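PDB 3GG9: D-3-phosphoglycerate dehydrogenase oxidoreductase protein, which probably oxidises D-3-phosphoglycerate, using NAD as the cofactor. Local coordinates for residues T146-N151 against R291-I296; D237-K242 against V262-R267. All coordinates share one frame; numbering follows the deposited sequence. Where two conformers were deposited one is given.

Contact 1. Residues T146-N151 against R291-I296; sequences TTMPPN and RMENCI
M148 reaches E293 and N294 with a straight side chain. Its CG lies anti to the carbonyl carbon (chi1 -79°), and beyond CG the chain is fully extended, which carries the methyl CE to the far segment. On the other side, E293 holds CG between the backbone N and the carbonyl carbon and then runs out straight (chi2 169°), which brings OE2 to the methionine end. The backbones stay well apart, with 9.6 Å between M148 CA and N294 CA, so long side chains must bridge the gap, M148 from one side and E293 from the other.

M148 CE lies 3.6 Å from E293 OE2, and M148 SD is 3.8 Å from the same oxygen. The methyl also rests against the amide of N294, with M148 CE 3.9 Å from N294 CG. E293 and N294 are the middle residues of a type I turn from M292 to C295, closed by a bond from C295 N to M292 O. This turn leads into strand 295-297, an outermost strand, within this chain, of the Rossmann-type NAD-binding sheet.

E293 OE1 accepts a hydrogen bond from L143 N, and N294 ND2 donates to G271 O. These bonds help hold the two polar groups in place. M148 adds only van der Waals contact, against the other carboxylate oxygen and the amide, with no directional bond across the segments.

Contact 2. Residues D237-K242 against V262-R267; sequences DLTRMK and VTALNR
Apolar contacts carry the meeting of L238 and T239 with A264. The methyl of A264 sits close to the leucine stem, with L238 CB 3.5 Å from A264 CB. The branch methyl L238 CD1 also touches A264 CB, at 3.9 Å. T239 adds its methyl: T239 CG2 is 4.0 Å from A264 CB. The small alanine lets the backbones come near, and T239 CA and A264 CA are 5.7 Å apart. R267 adds a looser contact: T239 CG2 meets its guanidinium obliquely, 4.3 Å from R267 NE.

Hydrogen bonds do not cross between the segments. With OG1 between the backbone N and the carbonyl carbon (chi1 53°), T239 CG2 lies anti to the carbonyl carbon and faces A264. T239 OG1 bonds to V235 O, four residues back, and T263 OG1 to N259 O. The type I turn from L238 to M241 is closed by M241 N to L238 O.

In one of two deposited conformers, R240 NH1 makes a salt bridge with D237 OD2, 2.9 Å away. D237 OD1 also accepts from T234 N.

L238 and M241 further pack on F247 of strand 246-249. The contact thus joins two neighbouring helices, 235-238 and 260-267, connected through that strand, as in the alternating helices and parallel strands of a Rossmann-type NAD-binding domain.

Both contacts are partly buried. Contact 2 sets buried L238 and A264 beside exposed R267; in contact 1 only N294 of the touching residues is buried. Contact 2 packs helix 235-238, with the L238-M241 turn, against another helix. Contact 1 brings a loop against the turn before a strand outermost within this chain. Their chemistry differs accordingly: small aliphatic groups meet closely in contact 2, while methionine meets polar side chains across wide-set backbones in contact 1. Helix 260-267 links the two. While A264 faces the helix 235-238 side, V262 and L265 pack on M292 and N294. N151 and I296 also touch the second subunit, whereas no other chain of the assembly reaches contact 2.

Contact 1. Residues T146-N151 against R291-I296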
ATOM      1  N   THR A 146      -0.569  -3.344 -25.567  1.00 59.06           N
ATOM      2  CA  THR A 146      -0.783  -2.278 -26.561  1.00 57.35           C
ATOM      3  C   THR A 146      -2.079  -1.491 -26.342  1.00 51.61           C
ATOM      4  O   THR A 146      -2.179  -0.337 -26.753  1.00 52.22           O
ATOM      5  CB  THR A 146      -0.757  -2.822 -28.020  1.00 61.15           C
ATOM      6  OG1 THR A 146      -1.431  -4.089 -28.085  1.00 61.72           O
ATOM      7  CG2 THR A 146       0.681  -2.988 -28.509  1.00 66.12           C
ATOM      8  N   THR A 147      -3.053  -2.126 -25.689  1.00 47.68           N
ATOM      9  CA  THR A 147      -4.318  -1.492 -25.310  1.00 45.36           C
ATOM     10  C   THR A 147      -4.169  -0.521 -24.116  1.00 44.51           C
ATOM     11  O   THR A 147      -5.037   0.332 -23.890  1.00 49.42           O
ATOM     12  CB  THR A 147      -5.393  -2.559 -24.971  1.00 47.59           C
ATOM     13  OG1 THR A 147      -4.940  -3.370 -23.880  1.00 47.00           O
ATOM     14  CG2 THR A 147      -5.680  -3.462 -26.178  1.00 57.40           C
ATOM     15  N   MET A 148      -3.074  -0.654 -23.367  1.00 39.90           N
ATOM     16  CA  MET A 148      -2.803   0.168 -22.177  1.00 36.23           C
ATOM     17  C   MET A 148      -1.977   1.421 -22.485  1.00 40.78           C
ATOM     18  O   MET A 148      -1.230   1.432 -23.457  1.00 40.47           O
ATOM     19  CB  MET A 148      -2.099  -0.692 -21.126  1.00 37.84           C
ATOM     20  CG  MET A 148      -3.064  -1.588 -20.381  1.00 34.18           C
ATOM     21  SD  MET A 148      -2.261  -2.879 -19.438  1.00 36.10           S
ATOM     22  CE  MET A 148      -3.692  -3.797 -18.870  1.00 29.81           C
ATOM     23  N   PRO A 149      -2.095   2.483 -21.651  1.00 38.89           N
ATOM     24  CA  PRO A 149      -1.272   3.682 -21.852  1.00 39.18           C
ATOM     25  C   PRO A 149       0.252   3.404 -21.838  1.00 42.13           C
ATOM     26  O   PRO A 149       0.682   2.401 -21.270  1.00 36.96           O
ATOM     27  CB  PRO A 149      -1.671   4.577 -20.667  1.00 40.07           C
ATOM     28  CG  PRO A 149      -3.072   4.146 -20.351  1.00 39.23           C
ATOM     29  CD  PRO A 149      -3.026   2.658 -20.516  1.00 35.37           C
ATOM     30  N   PRO A 150       1.048   4.261 -22.514  1.00 43.19           N
ATOM     31  CA  PRO A 150       2.514   4.175 -22.453  1.00 43.29           C
ATOM     32  C   PRO A 150       3.043   4.327 -21.021  1.00 41.07           C
ATOM     33  O   PRO A 150       2.613   5.232 -20.291  1.00 42.50           O
ATOM     34  CB  PRO A 150       2.976   5.354 -23.329  1.00 42.33           C
ATOM     35  CG  PRO A 150       1.781   6.259 -23.437  1.00 43.16           C
ATOM     36  CD  PRO A 150       0.607   5.347 -23.414  1.00 46.61           C
ATOM     37  N   ASN A 151       3.943   3.423 -20.634  1.00 38.68           N
ATOM     38  CA  ASN A 151       4.555   3.401 -19.296  1.00 40.19           C
ATOM     39  C   ASN A 151       3.546   3.181 -18.170  1.00 36.35           C
ATOM     40  O   ASN A 151       3.749   3.652 -17.050  1.00 37.19           O
ATOM     41  CB  ASN A 151       5.368   4.681 -19.011  1.00 38.17           C
ATOM     42  CG  ASN A 151       6.705   4.710 -19.726  1.00 38.38           C
ATOM     43  OD1 ASN A 151       7.135   3.722 -20.327  1.00 31.03           O
ATOM     44  ND2 ASN A 151       7.364   5.859 -19.674  1.00 28.56           N
ATOM     45  N   ARG A 291      -7.885 -12.729 -12.444  1.00 30.79           N
ATOM     46  CA  ARG A 291      -7.027 -13.060 -13.578  1.00 32.65           C
ATOM     47  C   ARG A 291      -6.675 -11.850 -14.451  1.00 33.88           C
ATOM     48  O   ARG A 291      -6.110 -12.005 -15.531  1.00 34.45           O
ATOM     49  CB  ARG A 291      -7.659 -14.187 -14.400  1.00 34.40           C
ATOM     50  CG  ARG A 291      -7.957 -15.411 -13.544  1.00 33.13           C
ATOM     51  CD  ARG A 291      -8.434 -16.592 -14.378  1.00 40.97           C
ATOM     52  NE  ARG A 291      -9.795 -16.420 -14.892  1.00 35.62           N
ATOM     53  CZ  ARG A 291     -10.916 -16.644 -14.204  1.00 38.20           C
ATOM     54  NH1 ARG A 291     -12.078 -16.478 -14.812  1.00 30.33           N
ATOM     55  NH2 ARG A 291     -10.894 -17.027 -12.923  1.00 31.28           N
ATOM     56  N   MET A 292      -7.003 -10.654 -13.963  1.00 35.15           N
ATOM     57  CA  MET A 292      -6.676  -9.390 -14.631  1.00 31.86           C
ATOM     58  C   MET A 292      -5.528  -8.662 -13.930  1.00 34.01           C
ATOM     59  O   MET A 292      -5.642  -8.291 -12.757  1.00 35.04           O
ATOM     60  CB  MET A 292      -7.918  -8.488 -14.684  1.00 32.11           C
ATOM     61  CG  MET A 292      -8.910  -8.855 -15.796  1.00 40.09           C
ATOM     62  SD  MET A 292     -10.381  -7.796 -15.898  1.00 40.37           S
ATOM     63  CE  MET A 292     -11.593  -8.937 -15.390  1.00 53.50           C
ATOM     64  N   GLU A 293      -4.433  -8.446 -14.664  1.00 35.10           N
ATOM     65  CA  GLU A 293      -3.236  -7.764 -14.149  1.00 36.60           C
ATOM     66  C   GLU A 293      -3.503  -6.309 -13.721  1.00 31.37           C
ATOM     67  O   GLU A 293      -2.808  -5.776 -12.851  1.00 30.29           O
ATOM     68  CB  GLU A 293      -2.093  -7.820 -15.168  1.00 39.24           C
ATOM     69  CG  GLU A 293      -2.319  -7.013 -16.456  1.00 43.30           C
ATOM     70  CD  GLU A 293      -1.066  -6.869 -17.323  1.00 42.64           C
ATOM     71  OE1 GLU A 293       0.049  -7.251 -16.881  1.00 38.61           O
ATOM     72  OE2 GLU A 293      -1.209  -6.363 -18.457  1.00 39.36           O
ATOM     73  N   ASN A 294      -4.512  -5.683 -14.332  1.00 27.73           N
ATOM     74  CA  ASN A 294      -4.923  -4.312 -13.953  1.00 30.18           C
ATOM     75  C   ASN A 294      -6.086  -4.264 -12.948  1.00 27.83           C
ATOM     76  O   ASN A 294      -6.769  -3.249 -12.831  1.00 27.14           O
ATOM     77  CB  ASN A 294      -5.235  -3.459 -15.190  1.00 28.34           C
ATOM     78  CG  ASN A 294      -6.325  -4.061 -16.056  1.00 28.28           C
ATOM     79  OD1 ASN A 294      -6.517  -5.280 -16.077  1.00 35.08           O
ATOM     80  ND2 ASN A 294      -7.033  -3.213 -16.787  1.00 32.56           N
ATOM     81  N   CYS A 295      -6.303  -5.355 -12.217  1.00 28.33           N
ATOM     82  CA  CYS A 295      -7.125  -5.299 -11.003  1.00 34.80           C
ATOM     83  C   CYS A 295      -6.330  -5.831  -9.827  1.00 32.52           C
ATOM     84  O   CYS A 295      -5.682  -6.861  -9.929  1.00 31.58           O
ATOM     85  CB  CYS A 295      -8.443  -6.073 -11.141  1.00 30.28           C
ATOM     86  SG  CYS A 295      -9.738  -5.546  -9.943  1.00 39.22           S
ATOM     87  N   ILE A 296      -6.349  -5.094  -8.726  1.00 33.23           N
ATOM     88  CA  ILE A 296      -5.827  -5.600  -7.464  1.00 26.62           C
ATOM     89  C   ILE A 296      -7.029  -5.922  -6.578  1.00 20.72           C
ATOM     90  O   ILE A 296      -7.847  -5.047  -6.299  1.00 27.12           O
ATOM     91  CB  ILE A 296      -4.874  -4.574  -6.823  1.00 26.45           C
ATOM     92  CG1 ILE A 296      -3.593  -4.495  -7.677  1.00 37.17           C
ATOM     93  CG2 ILE A 296      -4.556  -4.946  -5.365  1.00 31.16           C
ATOM     94  CD1 ILE A 296      -2.837  -3.232  -7.549  1.00 38.35           C
TER

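Contact 2. Residues D237-K242 against V262-R267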
ATOM      1  N   ASP A 237     -20.632   5.473 -16.801  1.00 36.44           N
ATOM      2  CA  ASP A 237     -19.859   6.246 -15.815  1.00 27.22           C
ATOM      3  C   ASP A 237     -18.384   5.849 -15.801  1.00 25.73           C
ATOM      4  O   ASP A 237     -17.502   6.699 -15.844  1.00 32.89           O
ATOM      5  CB  ASP A 237     -20.435   6.041 -14.410  1.00 33.80           C
ATOM      6  CG  ASP A 237     -21.836   6.623 -14.251  1.00 38.68           C
ATOM      7  OD1 ASP A 237     -22.672   5.982 -13.571  1.00 36.69           O
ATOM      8  OD2 ASP A 237     -22.093   7.721 -14.791  1.00 48.97           O
ATOM      9  N   LEU A 238     -18.116   4.550 -15.670  1.00 24.54           N
ATOM     10  CA  LEU A 238     -16.741   4.040 -15.677  1.00 25.16           C
ATOM     11  C   LEU A 238     -15.988   4.310 -16.984  1.00 27.31           C
ATOM     12  O   LEU A 238     -14.812   4.636 -16.961  1.00 28.60           O
ATOM     13  CB  LEU A 238     -16.740   2.538 -15.366  1.00 27.28           C
ATOM     14  CG  LEU A 238     -17.184   2.153 -13.955  1.00 30.34           C
ATOM     15  CD1 LEU A 238     -17.361   0.647 -13.873  1.00 29.00           C
ATOM     16  CD2 LEU A 238     -16.196   2.665 -12.882  1.00 25.66           C
ATOM     17  N   THR A 239     -16.652   4.175 -18.135  1.00 30.09           N
ATOM     18  CA  THR A 239     -15.963   4.415 -19.408  1.00 25.47           C
ATOM     19  C   THR A 239     -15.740   5.908 -19.702  1.00 30.44           C
ATOM     20  O   THR A 239     -15.097   6.260 -20.677  1.00 34.20           O
ATOM     21  CB  THR A 239     -16.633   3.682 -20.601  1.00 31.66           C
ATOM     22  OG1 THR A 239     -18.016   4.010 -20.633  1.00 33.88           O
ATOM     23  CG2 THR A 239     -16.480   2.151 -20.453  1.00 34.37           C
ATOM     24  N   ARG A 240     -16.254   6.770 -18.826  1.00 32.79           N
ATOM     25  CA  ARG A 240     -15.989   8.206 -18.834  0.50 36.86           C
ATOM     26  C   ARG A 240     -14.594   8.492 -18.265  1.00 34.67           C
ATOM     27  O   ARG A 240     -13.997   9.542 -18.528  1.00 29.43           O
ATOM     28  CB  ARG A 240     -17.032   8.892 -17.949  0.50 38.69           C
ATOM     29  CG  ARG A 240     -17.428  10.282 -18.349  0.50 44.80           C
ATOM     30  CD  ARG A 240     -18.854  10.371 -18.854  0.50 43.05           C
ATOM     31  NE  ARG A 240     -19.816   9.745 -17.949  0.50 40.61           N
ATOM     32  CZ  ARG A 240     -21.135   9.783 -18.116  0.50 35.19           C
ATOM     33  NH1 ARG A 240     -21.938   9.164 -17.253  0.50 32.19           N
ATOM     34  NH2 ARG A 240     -21.655  10.438 -19.147  0.50 39.83           N
ATOM     35  N   MET A 241     -14.097   7.550 -17.454  1.00 34.32           N
ATOM     36  CA  MET A 241     -12.821   7.699 -16.739  1.00 30.55           C
ATOM     37  C   MET A 241     -11.612   7.778 -17.670  1.00 33.20           C
ATOM     38  O   MET A 241     -11.654   7.262 -18.792  1.00 34.28           O
ATOM     39  CB  MET A 241     -12.640   6.586 -15.683  1.00 28.86           C
ATOM     40  CG  MET A 241     -13.649   6.652 -14.504  1.00 26.76           C
ATOM     41  SD  MET A 241     -13.464   5.464 -13.121  1.00 22.02           S
ATOM     42  CE  MET A 241     -11.958   6.050 -12.345  1.00 29.74           C
ATOM     43  N   LYS A 242     -10.541   8.426 -17.215  1.00 28.71           N
ATOM     44  CA  LYS A 242      -9.293   8.456 -17.984  1.00 32.65           C
ATOM     45  C   LYS A 242      -8.751   7.034 -18.222  1.00 33.09           C
ATOM     46  O   LYS A 242      -8.990   6.141 -17.408  1.00 30.58           O
ATOM     47  CB  LYS A 242      -8.217   9.279 -17.280  1.00 29.71           C
ATOM     48  CG  LYS A 242      -8.637  10.686 -16.897  1.00 23.60           C
ATOM     49  CD  LYS A 242      -7.494  11.390 -16.189  1.00 30.71           C
ATOM     50  CE  LYS A 242      -7.962  12.696 -15.619  1.00 33.11           C
ATOM     51  NZ  LYS A 242      -6.817  13.498 -15.068  1.00 38.78           N
ATOM     52  N   VAL A 262     -15.760  -5.272 -14.915  1.00 25.86           N
ATOM     53  CA  VAL A 262     -15.039  -6.118 -15.854  1.00 29.12           C
ATOM     54  C   VAL A 262     -15.188  -5.520 -17.250  1.00 27.58           C
ATOM     55  O   VAL A 262     -14.184  -5.335 -17.943  1.00 30.11           O
ATOM     56  CB  VAL A 262     -15.540  -7.578 -15.821  1.00 30.28           C
ATOM     57  CG1 VAL A 262     -14.992  -8.372 -17.038  1.00 28.90           C
ATOM     58  CG2 VAL A 262     -15.153  -8.252 -14.499  1.00 27.42           C
ATOM     59  N   THR A 263     -16.424  -5.165 -17.610  1.00 29.90           N
ATOM     60  CA  THR A 263     -16.735  -4.591 -18.922  1.00 35.68           C
ATOM     61  C   THR A 263     -15.923  -3.327 -19.173  1.00 32.43           C
ATOM     62  O   THR A 263     -15.254  -3.225 -20.189  1.00 30.38           O
ATOM     63  CB  THR A 263     -18.257  -4.334 -19.099  1.00 37.76           C
ATOM     64  OG1 THR A 263     -18.974  -5.567 -18.936  1.00 36.42           O
ATOM     65  CG2 THR A 263     -18.579  -3.741 -20.488  1.00 39.37           C
ATOM     66  N   ALA A 264     -15.926  -2.397 -18.217  1.00 33.95           N
ATOM     67  CA  ALA A 264     -15.193  -1.150 -18.383  1.00 31.10           C
ATOM     68  C   ALA A 264     -13.671  -1.354 -18.444  1.00 29.53           C
ATOM     69  O   ALA A 264     -12.991  -0.729 -19.274  1.00 29.09           O
ATOM     70  CB  ALA A 264     -15.565  -0.163 -17.290  1.00 35.03           C
ATOM     71  N   LEU A 265     -13.133  -2.234 -17.599  1.00 29.36           N
ATOM     72  CA  LEU A 265     -11.698  -2.525 -17.645  1.00 28.52           C
ATOM     73  C   LEU A 265     -11.293  -3.099 -18.995  1.00 32.31           C
ATOM     74  O   LEU A 265     -10.273  -2.703 -19.559  1.00 30.89           O
ATOM     75  CB  LEU A 265     -11.258  -3.450 -16.506  1.00 30.90           C
ATOM     76  CG  LEU A 265     -11.173  -2.824 -15.106  1.00 28.70           C
ATOM     77  CD1 LEU A 265     -10.938  -3.920 -14.089  1.00 31.17           C
ATOM     78  CD2 LEU A 265     -10.083  -1.751 -14.995  1.00 32.75           C
ATOM     79  N   ASN A 266     -12.124  -3.987 -19.528  1.00 32.13           N
ATOM     80  CA  ASN A 266     -11.901  -4.536 -20.866  1.00 40.19           C
ATOM     81  C   ASN A 266     -12.004  -3.513 -22.002  1.00 38.48           C
ATOM     82  O   ASN A 266     -11.467  -3.743 -23.077  1.00 44.98           O
ATOM     83  CB  ASN A 266     -12.818  -5.730 -21.126  1.00 34.53           C
ATOM     84  CG  ASN A 266     -12.345  -6.991 -20.426  1.00 34.19           C
ATOM     85  OD1 ASN A 266     -11.188  -7.104 -20.028  1.00 44.84           O
ATOM     86  ND2 ASN A 266     -13.248  -7.946 -20.265  1.00 36.54           N
ATOM     87  N   ARG A 267     -12.674  -2.387 -21.769  1.00 37.72           N
ATOM     88  CA  ARG A 267     -12.720  -1.324 -22.783  1.00 37.48           C
ATOM     89  C   ARG A 267     -11.629  -0.258 -22.573  1.00 40.10           C
ATOM     90  O   ARG A 267     -11.459   0.650 -23.397  1.00 41.36           O
ATOM     91  CB  ARG A 267     -14.133  -0.723 -22.923  1.00 42.84           C
ATOM     92  CG  ARG A 267     -15.244  -1.777 -23.109  1.00 36.56           C
ATOM     93  CD  ARG A 267     -16.302  -1.404 -24.136  1.00 56.77           C
ATOM     94  NE  ARG A 267     -17.368  -0.535 -23.629  1.00 60.53           N
ATOM     95  CZ  ARG A 267     -18.634  -0.910 -23.411  1.00 60.10           C
ATOM     96  NH1 ARG A 267     -19.514  -0.020 -22.967  1.00 56.88           N
ATOM     97  NH2 ARG A 267     -19.032  -2.158 -23.633  1.00 52.90           N
TER